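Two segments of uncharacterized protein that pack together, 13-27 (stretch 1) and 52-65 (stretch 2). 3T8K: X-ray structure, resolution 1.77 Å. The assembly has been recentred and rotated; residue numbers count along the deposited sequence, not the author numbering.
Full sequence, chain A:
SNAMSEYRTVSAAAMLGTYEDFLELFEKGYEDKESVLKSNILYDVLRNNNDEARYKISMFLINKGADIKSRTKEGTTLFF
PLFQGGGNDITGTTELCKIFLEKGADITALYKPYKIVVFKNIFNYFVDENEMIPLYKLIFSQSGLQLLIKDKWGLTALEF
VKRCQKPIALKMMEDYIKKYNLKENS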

ATOM      1  N   ALA A  13      -8.261 -14.314  -5.479  1.00 17.01           N
ATOM      2  CA  ALA A  13      -7.117 -15.087  -5.945  1.00 22.28           C
ATOM      3  C   ALA A  13      -6.097 -14.166  -6.599  1.00 19.40           C
ATOM      4  O   ALA A  13      -4.885 -14.333  -6.414  1.00 19.83           O
ATOM      5  CB  ALA A  13      -7.571 -16.173  -6.929  1.00 19.08           C
ATOM      6  N   ALA A  14      -6.594 -13.189  -7.359  1.00 20.52           N
ATOM      7  CA  ALA A  14      -5.734 -12.284  -8.122  1.00 18.77           C
ATOM      8  C   ALA A  14      -4.895 -11.413  -7.206  1.00 21.53           C
ATOM      9  O   ALA A  14      -3.751 -11.076  -7.530  1.00 23.12           O
ATOM     10  CB  ALA A  14      -6.565 -11.404  -9.022  1.00 19.27           C
HETATM   11  N   MSE A  15      -5.470 -11.033  -6.072  1.00 23.17           N
HETATM   12  CA  MSE A  15      -4.785 -10.123  -5.161  1.00 20.53           C
HETATM   13  C   MSE A  15      -3.891 -10.825  -4.143  1.00 25.47           C
HETATM   14  O   MSE A  15      -2.904 -10.251  -3.674  1.00 22.55           O
HETATM   15  CB  MSE A  15      -5.810  -9.250  -4.436  1.00 21.35           C
HETATM   16  CG  MSE A  15      -5.171  -8.171  -3.589  1.00 36.45           C
HETATM   17 SE   MSE A  15      -6.421  -6.713  -3.389  0.46 37.91          SE
HETATM   18  CE  MSE A  15      -7.926  -7.698  -2.722  1.00 25.96           C
ATOM     19  N   LEU A  16      -4.238 -12.059  -3.793  1.00 18.48           N
ATOM     20  CA  LEU A  16      -3.586 -12.749  -2.682  1.00 21.10           C
ATOM     21  C   LEU A  16      -2.769 -13.990  -3.067  1.00 30.03           C
ATOM     22  O   LEU A  16      -1.797 -14.335  -2.396  1.00 27.89           O
ATOM     23  CB  LEU A  16      -4.637 -13.140  -1.637  1.00 23.12           C
ATOM     24  CG  LEU A  16      -5.465 -11.969  -1.103  1.00 23.06           C
ATOM     25  CD1 LEU A  16      -6.695 -12.462  -0.329  1.00 25.76           C
ATOM     26  CD2 LEU A  16      -4.593 -11.066  -0.230  1.00 29.56           C
ATOM     27  N   GLY A  17      -3.169 -14.667  -4.134  1.00 26.58           N
ATOM     28  CA  GLY A  17      -2.564 -15.946  -4.455  1.00 26.33           C
ATOM     29  C   GLY A  17      -1.407 -15.920  -5.434  1.00 24.22           C
ATOM     30  O   GLY A  17      -0.911 -14.875  -5.831  1.00 24.92           O
ATOM     31  N   THR A  18      -0.968 -17.111  -5.818  1.00 23.77           N
ATOM     32  CA  THR A  18       0.039 -17.252  -6.849  1.00 23.81           C
ATOM     33  C   THR A  18      -0.638 -17.175  -8.210  1.00 26.74           C
ATOM     34  O   THR A  18      -1.874 -17.180  -8.311  1.00 22.91           O
ATOM     35  CB  THR A  18       0.743 -18.608  -6.738  1.00 27.16           C
ATOM     36  OG1 THR A  18      -0.234 -19.661  -6.836  1.00 25.86           O
ATOM     37  CG2 THR A  18       1.454 -18.731  -5.407  1.00 33.25           C
ATOM     38  N   TYR A  19       0.176 -17.136  -9.260  1.00 25.50           N
ATOM     39  CA  TYR A  19      -0.339 -17.208 -10.618  1.00 27.35           C
ATOM     40  C   TYR A  19      -1.177 -18.479 -10.759  1.00 25.48           C
ATOM     41  O   TYR A  19      -2.280 -18.465 -11.322  1.00 27.23           O
ATOM     42  CB  TYR A  19       0.828 -17.232 -11.609  1.00 26.80           C
ATOM     43  CG  TYR A  19       0.421 -17.414 -13.057  1.00 30.60           C
ATOM     44  CD1 TYR A  19      -0.448 -16.523 -13.675  1.00 27.67           C
ATOM     45  CD2 TYR A  19       0.937 -18.454 -13.815  1.00 40.13           C
ATOM     46  CE1 TYR A  19      -0.817 -16.687 -14.999  1.00 32.24           C
ATOM     47  CE2 TYR A  19       0.582 -18.620 -15.138  1.00 44.86           C
ATOM     48  CZ  TYR A  19      -0.295 -17.735 -15.725  1.00 44.32           C
ATOM     49  OH  TYR A  19      -0.653 -17.907 -17.047  1.00 49.50           O
ATOM     50  N   GLU A  20      -0.653 -19.580 -10.233  1.00 24.59           N
ATOM     51  CA  GLU A  20      -1.348 -20.871 -10.321  1.00 29.66           C
ATOM     52  C   GLU A  20      -2.697 -20.861  -9.597  1.00 31.17           C
ATOM     53  O   GLU A  20      -3.680 -21.441 -10.084  1.00 29.26           O
ATOM     54  CB  GLU A  20      -0.472 -21.996  -9.769  1.00 38.23           C
ATOM     55  CG  GLU A  20       0.716 -22.349 -10.652  1.00 50.47           C
ATOM     56  CD  GLU A  20       1.781 -21.261 -10.676  1.00 61.31           C
ATOM     57  OE1 GLU A  20       1.927 -20.531  -9.668  1.00 57.10           O
ATOM     58  OE2 GLU A  20       2.475 -21.139 -11.710  1.00 69.74           O
ATOM     59  N   ASP A  21      -2.738 -20.225  -8.428  1.00 25.82           N
ATOM     60  CA  ASP A  21      -3.987 -20.073  -7.682  1.00 28.46           C
ATOM     61  C   ASP A  21      -4.996 -19.292  -8.511  1.00 28.80           C
ATOM     62  O   ASP A  21      -6.178 -19.654  -8.590  1.00 24.59           O
ATOM     63  CB  ASP A  21      -3.770 -19.299  -6.380  1.00 22.22           C
ATOM     64  CG  ASP A  21      -2.975 -20.076  -5.346  1.00 30.17           C
ATOM     65  OD1 ASP A  21      -2.959 -21.323  -5.390  1.00 31.78           O
ATOM     66  OD2 ASP A  21      -2.359 -19.417  -4.474  1.00 37.72           O
ATOM     67  N   PHE A  22      -4.526 -18.198  -9.102  1.00 23.55           N
ATOM     68  CA  PHE A  22      -5.383 -17.344  -9.911  1.00 23.65           C
ATOM     69  C   PHE A  22      -5.940 -18.109 -11.098  1.00 28.29           C
ATOM     70  O   PHE A  22      -7.125 -17.992 -11.414  1.00 25.33           O
ATOM     71  CB  PHE A  22      -4.645 -16.100 -10.414  1.00 20.25           C
ATOM     72  CG  PHE A  22      -5.294 -15.480 -11.615  1.00 21.10           C
ATOM     73  CD1 PHE A  22      -6.358 -14.606 -11.472  1.00 25.80           C
ATOM     74  CD2 PHE A  22      -4.871 -15.810 -12.895  1.00 27.53           C
ATOM     75  CE1 PHE A  22      -6.978 -14.060 -12.586  1.00 22.12           C
ATOM     76  CE2 PHE A  22      -5.488 -15.261 -14.005  1.00 30.26           C
ATOM     77  CZ  PHE A  22      -6.546 -14.390 -13.845  1.00 24.77           C
ATOM     78  N   LEU A  23      -5.084 -18.878 -11.767  1.00 26.08           N
ATOM     79  CA  LEU A  23      -5.536 -19.718 -12.877  1.00 26.08           C
ATOM     80  C   LEU A  23      -6.636 -20.678 -12.456  1.00 24.23           C
ATOM     81  O   LEU A  23      -7.619 -20.847 -13.179  1.00 24.52           O
ATOM     82  CB  LEU A  23      -4.383 -20.520 -13.479  1.00 25.92           C
ATOM     83  CG  LEU A  23      -3.343 -19.795 -14.334  1.00 33.22           C
ATOM     84  CD1 LEU A  23      -2.449 -20.825 -15.021  1.00 42.20           C
ATOM     85  CD2 LEU A  23      -4.007 -18.896 -15.363  1.00 33.80           C
ATOM     86  N   GLU A  24      -6.469 -21.318 -11.300  1.00 22.60           N
ATOM     87  CA  GLU A  24      -7.480 -22.241 -10.802  1.00 21.59           C
ATOM     88  C   GLU A  24      -8.829 -21.534 -10.712  1.00 25.05           C
ATOM     89  O   GLU A  24      -9.837 -22.073 -11.153  1.00 23.38           O
ATOM     90  CB  GLU A  24      -7.117 -22.794  -9.427  1.00 29.84           C
ATOM     91  CG  GLU A  24      -5.949 -23.758  -9.398  1.00 43.08           C
ATOM     92  CD  GLU A  24      -6.054 -24.733  -8.233  1.00 56.34           C
ATOM     93  OE1 GLU A  24      -7.103 -25.410  -8.121  1.00 56.15           O
ATOM     94  OE2 GLU A  24      -5.096 -24.812  -7.426  1.00 58.41           O
ATOM     95  N   LEU A  25      -8.841 -20.323 -10.146  1.00 21.05           N
ATOM     96  CA  LEU A  25     -10.096 -19.594  -9.970  1.00 21.36           C
ATOM     97  C   LEU A  25     -10.675 -19.128 -11.294  1.00 20.20           C
ATOM     98  O   LEU A  25     -11.888 -19.180 -11.499  1.00 20.14           O
ATOM     99  CB  LEU A  25      -9.921 -18.380  -9.041  1.00 17.73           C
ATOM    100  CG  LEU A  25     -10.437 -18.545  -7.605  1.00 17.41           C
ATOM    101  CD1 LEU A  25     -11.978 -18.720  -7.553  1.00 17.32           C
ATOM    102  CD2 LEU A  25      -9.709 -19.708  -6.925  1.00 18.51           C
ATOM    103  N   PHE A  26      -9.813 -18.630 -12.173  1.00 22.73           N
ATOM    104  CA  PHE A  26     -10.267 -18.110 -13.457  1.00 19.74           C
ATOM    105  C   PHE A  26     -10.967 -19.208 -14.247  1.00 24.90           C
ATOM    106  O   PHE A  26     -12.007 -18.983 -14.877  1.00 23.69           O
ATOM    107  CB  PHE A  26      -9.075 -17.573 -14.248  1.00 19.86           C
ATOM    108  CG  PHE A  26      -9.455 -16.896 -15.535  1.00 21.94           C
ATOM    109  CD1 PHE A  26      -9.974 -15.610 -15.531  1.00 26.43           C
ATOM    110  CD2 PHE A  26      -9.252 -17.528 -16.753  1.00 24.92           C
ATOM    111  CE1 PHE A  26     -10.308 -14.972 -16.717  1.00 26.19           C
ATOM    112  CE2 PHE A  26      -9.591 -16.899 -17.941  1.00 31.24           C
ATOM    113  CZ  PHE A  26     -10.117 -15.619 -17.922  1.00 31.11           C
ATOM    114  N   GLU A  27     -10.404 -20.408 -14.195  1.00 21.97           N
ATOM    115  CA  GLU A  27     -10.949 -21.519 -14.973  1.00 23.18           C
ATOM    116  C   GLU A  27     -12.091 -22.256 -14.285  1.00 25.27           C
ATOM    117  O   GLU A  27     -13.069 -22.640 -14.943  1.00 24.22           O
ATOM    118  CB  GLU A  27      -9.836 -22.505 -15.331  1.00 31.47           C
ATOM    119  CG  GLU A  27      -8.724 -21.897 -16.169  1.00 36.76           C
ATOM    120  CD  GLU A  27      -8.911 -22.130 -17.659  1.00 58.19           C
ATOM    121  OE1 GLU A  27      -9.969 -22.671 -18.060  1.00 59.42           O
ATOM    122  OE2 GLU A  27      -7.989 -21.782 -18.430  1.00 67.68           O
ATOM    123  N   GLU A  52       6.186 -11.836  -8.666  1.00 30.31           N
ATOM    124  CA  GLU A  52       6.062 -12.841  -9.719  1.00 40.28           C
ATOM    125  C   GLU A  52       4.594 -13.087 -10.073  1.00 37.65           C
ATOM    126  O   GLU A  52       4.220 -13.104 -11.247  1.00 37.59           O
ATOM    127  CB  GLU A  52       6.733 -14.145  -9.292  1.00 45.34           C
ATOM    128  CG  GLU A  52       6.686 -15.227 -10.356  1.00 56.35           C
ATOM    129  CD  GLU A  52       7.164 -16.570  -9.842  1.00 68.25           C
ATOM    130  OE1 GLU A  52       7.504 -16.665  -8.643  1.00 71.49           O
ATOM    131  OE2 GLU A  52       7.195 -17.534 -10.636  1.00 74.40           O
ATOM    132  N   ALA A  53       3.767 -13.272  -9.048  1.00 25.87           N
ATOM    133  CA  ALA A  53       2.328 -13.404  -9.251  1.00 26.15           C
ATOM    134  C   ALA A  53       1.752 -12.152  -9.916  1.00 27.75           C
ATOM    135  O   ALA A  53       1.010 -12.251 -10.888  1.00 28.49           O
ATOM    136  CB  ALA A  53       1.629 -13.686  -7.926  1.00 24.26           C
ATOM    137  N   ARG A  54       2.108 -10.971  -9.406  1.00 28.85           N
ATOM    138  CA  ARG A  54       1.578  -9.722  -9.947  1.00 22.44           C
ATOM    139  C   ARG A  54       1.829  -9.612 -11.442  1.00 28.52           C
ATOM    140  O   ARG A  54       0.957  -9.201 -12.208  1.00 26.08           O
ATOM    141  CB  ARG A  54       2.213  -8.510  -9.249  1.00 23.31           C
ATOM    142  CG  ARG A  54       1.547  -7.191  -9.601  1.00 27.38           C
ATOM    143  CD  ARG A  54       2.433  -5.970  -9.258  1.00 30.12           C
ATOM    144  NE  ARG A  54       3.665  -5.965 -10.053  1.00 37.52           N
ATOM    145  CZ  ARG A  54       4.424  -4.892 -10.276  1.00 37.28           C
ATOM    146  NH1 ARG A  54       4.088  -3.714  -9.767  1.00 42.35           N
ATOM    147  NH2 ARG A  54       5.519  -4.994 -11.013  1.00 31.64           N
ATOM    148  N   TYR A  55       3.051  -9.941 -11.847  1.00 28.28           N
ATOM    149  CA  TYR A  55       3.435  -9.842 -13.244  1.00 31.68           C
ATOM    150  C   TYR A  55       2.771 -10.925 -14.101  1.00 30.20           C
ATOM    151  O   TYR A  55       2.149 -10.612 -15.113  1.00 28.37           O
ATOM    152  CB  TYR A  55       4.960  -9.892 -13.384  1.00 33.94           C
ATOM    153  CG  TYR A  55       5.447  -9.772 -14.810  1.00 41.98           C
ATOM    154  CD1 TYR A  55       5.616  -8.526 -15.404  1.00 45.83           C
ATOM    155  CD2 TYR A  55       5.741 -10.904 -15.563  1.00 44.13           C
ATOM    156  CE1 TYR A  55       6.062  -8.409 -16.709  1.00 50.53           C
ATOM    157  CE2 TYR A  55       6.190 -10.797 -16.870  1.00 51.79           C
ATOM    158  CZ  TYR A  55       6.348  -9.547 -17.437  1.00 55.58           C
ATOM    159  OH  TYR A  55       6.796  -9.431 -18.734  1.00 60.70           O
ATOM    160  N   LYS A  56       2.901 -12.188 -13.694  1.00 30.72           N
ATOM    161  CA  LYS A  56       2.361 -13.299 -14.482  1.00 31.99           C
ATOM    162  C   LYS A  56       0.844 -13.191 -14.656  1.00 27.62           C
ATOM    163  O   LYS A  56       0.320 -13.388 -15.755  1.00 26.25           O
ATOM    164  CB  LYS A  56       2.722 -14.645 -13.847  1.00 35.32           C
ATOM    165  CG  LYS A  56       4.177 -15.043 -14.014  1.00 37.58           C
ATOM    166  CD  LYS A  56       4.488 -16.323 -13.257  1.00 40.97           C
ATOM    167  CE  LYS A  56       5.938 -16.745 -13.458  1.00 54.59           C
ATOM    168  NZ  LYS A  56       6.240 -18.026 -12.754  1.00 59.02           N
ATOM    169  N   ILE A  57       0.141 -12.880 -13.570  1.00 24.96           N
ATOM    170  CA  ILE A  57      -1.313 -12.724 -13.637  1.00 23.53           C
ATOM    171  C   ILE A  57      -1.687 -11.512 -14.482  1.00 22.35           C
ATOM    172  O   ILE A  57      -2.673 -11.536 -15.222  1.00 25.14           O
ATOM    173  CB  ILE A  57      -1.934 -12.570 -12.228  1.00 20.78           C
ATOM    174  CG1 ILE A  57      -1.614 -13.801 -11.377  1.00 27.81           C
ATOM    175  CG2 ILE A  57      -3.435 -12.332 -12.322  1.00 27.34           C
ATOM    176  CD1 ILE A  57      -1.986 -13.659  -9.911  1.00 26.64           C
ATOM    177  N   SER A  58      -0.905 -10.437 -14.363  1.00 23.96           N
ATOM    178  CA  SER A  58      -1.195  -9.232 -15.128  1.00 25.78           C
ATOM    179  C   SER A  58      -1.069  -9.502 -16.616  1.00 28.95           C
ATOM    180  O   SER A  58      -1.944  -9.132 -17.401  1.00 26.31           O
ATOM    181  CB  SER A  58      -0.259  -8.082 -14.735  1.00 27.32           C
ATOM    182  OG  SER A  58      -0.661  -7.494 -13.512  1.00 27.42           O
HETATM  183  N   MSE A  59       0.037 -10.136 -16.998  1.00 30.45           N
HETATM  184  CA  MSE A  59       0.283 -10.464 -18.401  1.00 35.41           C
HETATM  185  C   MSE A  59      -0.762 -11.419 -18.954  1.00 34.89           C
HETATM  186  O   MSE A  59      -1.184 -11.297 -20.103  1.00 33.93           O
HETATM  187  CB  MSE A  59       1.677 -11.054 -18.571  1.00 41.98           C
HETATM  188  CG  MSE A  59       2.785 -10.087 -18.198  1.00 42.09           C
HETATM  189 SE   MSE A  59       2.948  -8.571 -19.441  1.00 55.53          SE
HETATM  190  CE  MSE A  59       1.300  -7.601 -19.109  1.00 64.07           C
ATOM    191  N   PHE A  60      -1.177 -12.374 -18.132  1.00 29.99           N
ATOM    192  CA  PHE A  60      -2.201 -13.321 -18.548  1.00 31.25           C
ATOM    193  C   PHE A  60      -3.498 -12.588 -18.887  1.00 31.34           C
ATOM    194  O   PHE A  60      -4.072 -12.787 -19.958  1.00 32.73           O
ATOM    195  CB  PHE A  60      -2.433 -14.361 -17.455  1.00 28.30           C
ATOM    196  CG  PHE A  60      -3.602 -15.281 -17.724  1.00 26.90           C
ATOM    197  CD1 PHE A  60      -3.420 -16.472 -18.405  1.00 35.16           C
ATOM    198  CD2 PHE A  60      -4.874 -14.945 -17.299  1.00 27.06           C
ATOM    199  CE1 PHE A  60      -4.492 -17.325 -18.654  1.00 33.95           C
ATOM    200  CE2 PHE A  60      -5.954 -15.790 -17.541  1.00 29.81           C
ATOM    201  CZ  PHE A  60      -5.760 -16.983 -18.224  1.00 31.75           C
ATOM    202  N   LEU A  61      -3.945 -11.730 -17.975  1.00 28.57           N
ATOM    203  CA  LEU A  61      -5.189 -10.981 -18.154  1.00 28.52           C
ATOM    204  C   LEU A  61      -5.116  -9.980 -19.289  1.00 27.36           C
ATOM    205  O   LEU A  61      -6.046  -9.869 -20.081  1.00 31.02           O
ATOM    206  CB  LEU A  61      -5.577 -10.252 -16.866  1.00 26.25           C
ATOM    207  CG  LEU A  61      -6.091 -11.189 -15.772  1.00 27.48           C
ATOM    208  CD1 LEU A  61      -6.265 -10.450 -14.461  1.00 23.40           C
ATOM    209  CD2 LEU A  61      -7.395 -11.849 -16.207  1.00 28.02           C
ATOM    210  N   ILE A  62      -4.024  -9.224 -19.350  1.00 23.25           N
ATOM    211  CA  ILE A  62      -3.848  -8.295 -20.455  1.00 29.99           C
ATOM    212  C   ILE A  62      -3.923  -9.017 -21.799  1.00 30.71           C
ATOM    213  O   ILE A  62      -4.578  -8.544 -22.729  1.00 32.98           O
ATOM    214  CB  ILE A  62      -2.532  -7.504 -20.341  1.00 27.48           C
ATOM    215  CG1 ILE A  62      -2.621  -6.546 -19.156  1.00 28.34           C
ATOM    216  CG2 ILE A  62      -2.264  -6.729 -21.626  1.00 31.24           C
ATOM    217  CD1 ILE A  62      -1.328  -5.852 -18.844  1.00 32.72           C
ATOM    218  N   ASN A  63      -3.258 -10.163 -21.898  1.00 31.63           N
ATOM    219  CA  ASN A  63      -3.286 -10.943 -23.135  1.00 37.06           C
ATOM    220  C   ASN A  63      -4.672 -11.501 -23.472  1.00 34.52           C
ATOM    221  O   ASN A  63      -4.973 -11.754 -24.638  1.00 36.30           O
ATOM    222  CB  ASN A  63      -2.235 -12.062 -23.112  1.00 41.17           C
ATOM    223  CG  ASN A  63      -0.804 -11.524 -23.155  1.00 55.41           C
ATOM    224  OD1 ASN A  63      -0.571 -10.364 -23.508  1.00 53.75           O
ATOM    225  ND2 ASN A  63       0.156 -12.372 -22.798  1.00 60.15           N
ATOM    226  N   LYS A  64      -5.509 -11.686 -22.453  1.00 35.99           N
ATOM    227  CA  LYS A  64      -6.877 -12.168 -22.657  1.00 42.10           C
ATOM    228  C   LYS A  64      -7.844 -11.010 -22.898  1.00 41.49           C
ATOM    229  O   LYS A  64      -9.039 -11.226 -23.084  1.00 36.38           O
ATOM    230  CB  LYS A  64      -7.353 -13.007 -21.465  1.00 35.51           C
ATOM    231  CG  LYS A  64      -6.618 -14.324 -21.295  1.00 41.12           C
ATOM    232  CD  LYS A  64      -7.512 -15.490 -21.649  1.00 49.92           C
ATOM    233  CE  LYS A  64      -6.713 -16.654 -22.195  1.00 53.63           C
ATOM    234  NZ  LYS A  64      -7.622 -17.734 -22.673  1.00 59.62           N
ATOM    235  N   GLY A  65      -7.323  -9.785 -22.869  1.00 40.97           N
ATOM    236  CA  GLY A  65      -8.106  -8.606 -23.202  1.00 41.08           C
ATOM    237  C   GLY A  65      -8.744  -7.870 -22.038  1.00 37.60           C
ATOM    238  O   GLY A  65      -9.681  -7.097 -22.235  1.00 36.11           O
TER

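Stretch 1 ends one helix at Leu16, turns through Gly17 and Thr18, and begins another at Tyr19; stretch 2 is helical from Glu52 to Asn63. Helices 19-27 and 52-63 run in roughly the same direction, inclined at 36°, with axes 9.5 Å apart at their closest. They meet most tightly at the turn, where the CA atoms of Tyr19 and Ala53 are 4.8 Å apart. Ala53 suits this spot because its small side chain points toward the turn, with CB 3.5 Å from Gly17 O. Thr18 caps the new helix: its OG1 accepts from Asp21 N at 3.0 Å, while Thr18 N donates to Asp21 OD2, also at 3.0 Å.

No hydrogen bond crosses the contact; apolar packing fills it. Phe60 is a knob set among Tyr19, Phe22, Leu23 and Phe26. Its flat ring offers a face to Leu23, whose CD2 lies 3.9 Å from the ring centroid, and an edge to the face of Phe26. Branched Ile57 reaches Phe22 twice, placing CG2 3.6 Å above the ring centroid and CD1 3.6 Å from Phe22 CB. Lys56 serves both solvent and contact: its CB covers a face of the Tyr19 ring, while its long chain leads away, carrying NZ to a salt bridge with Glu52 OE2, at a very short 2.4 Å.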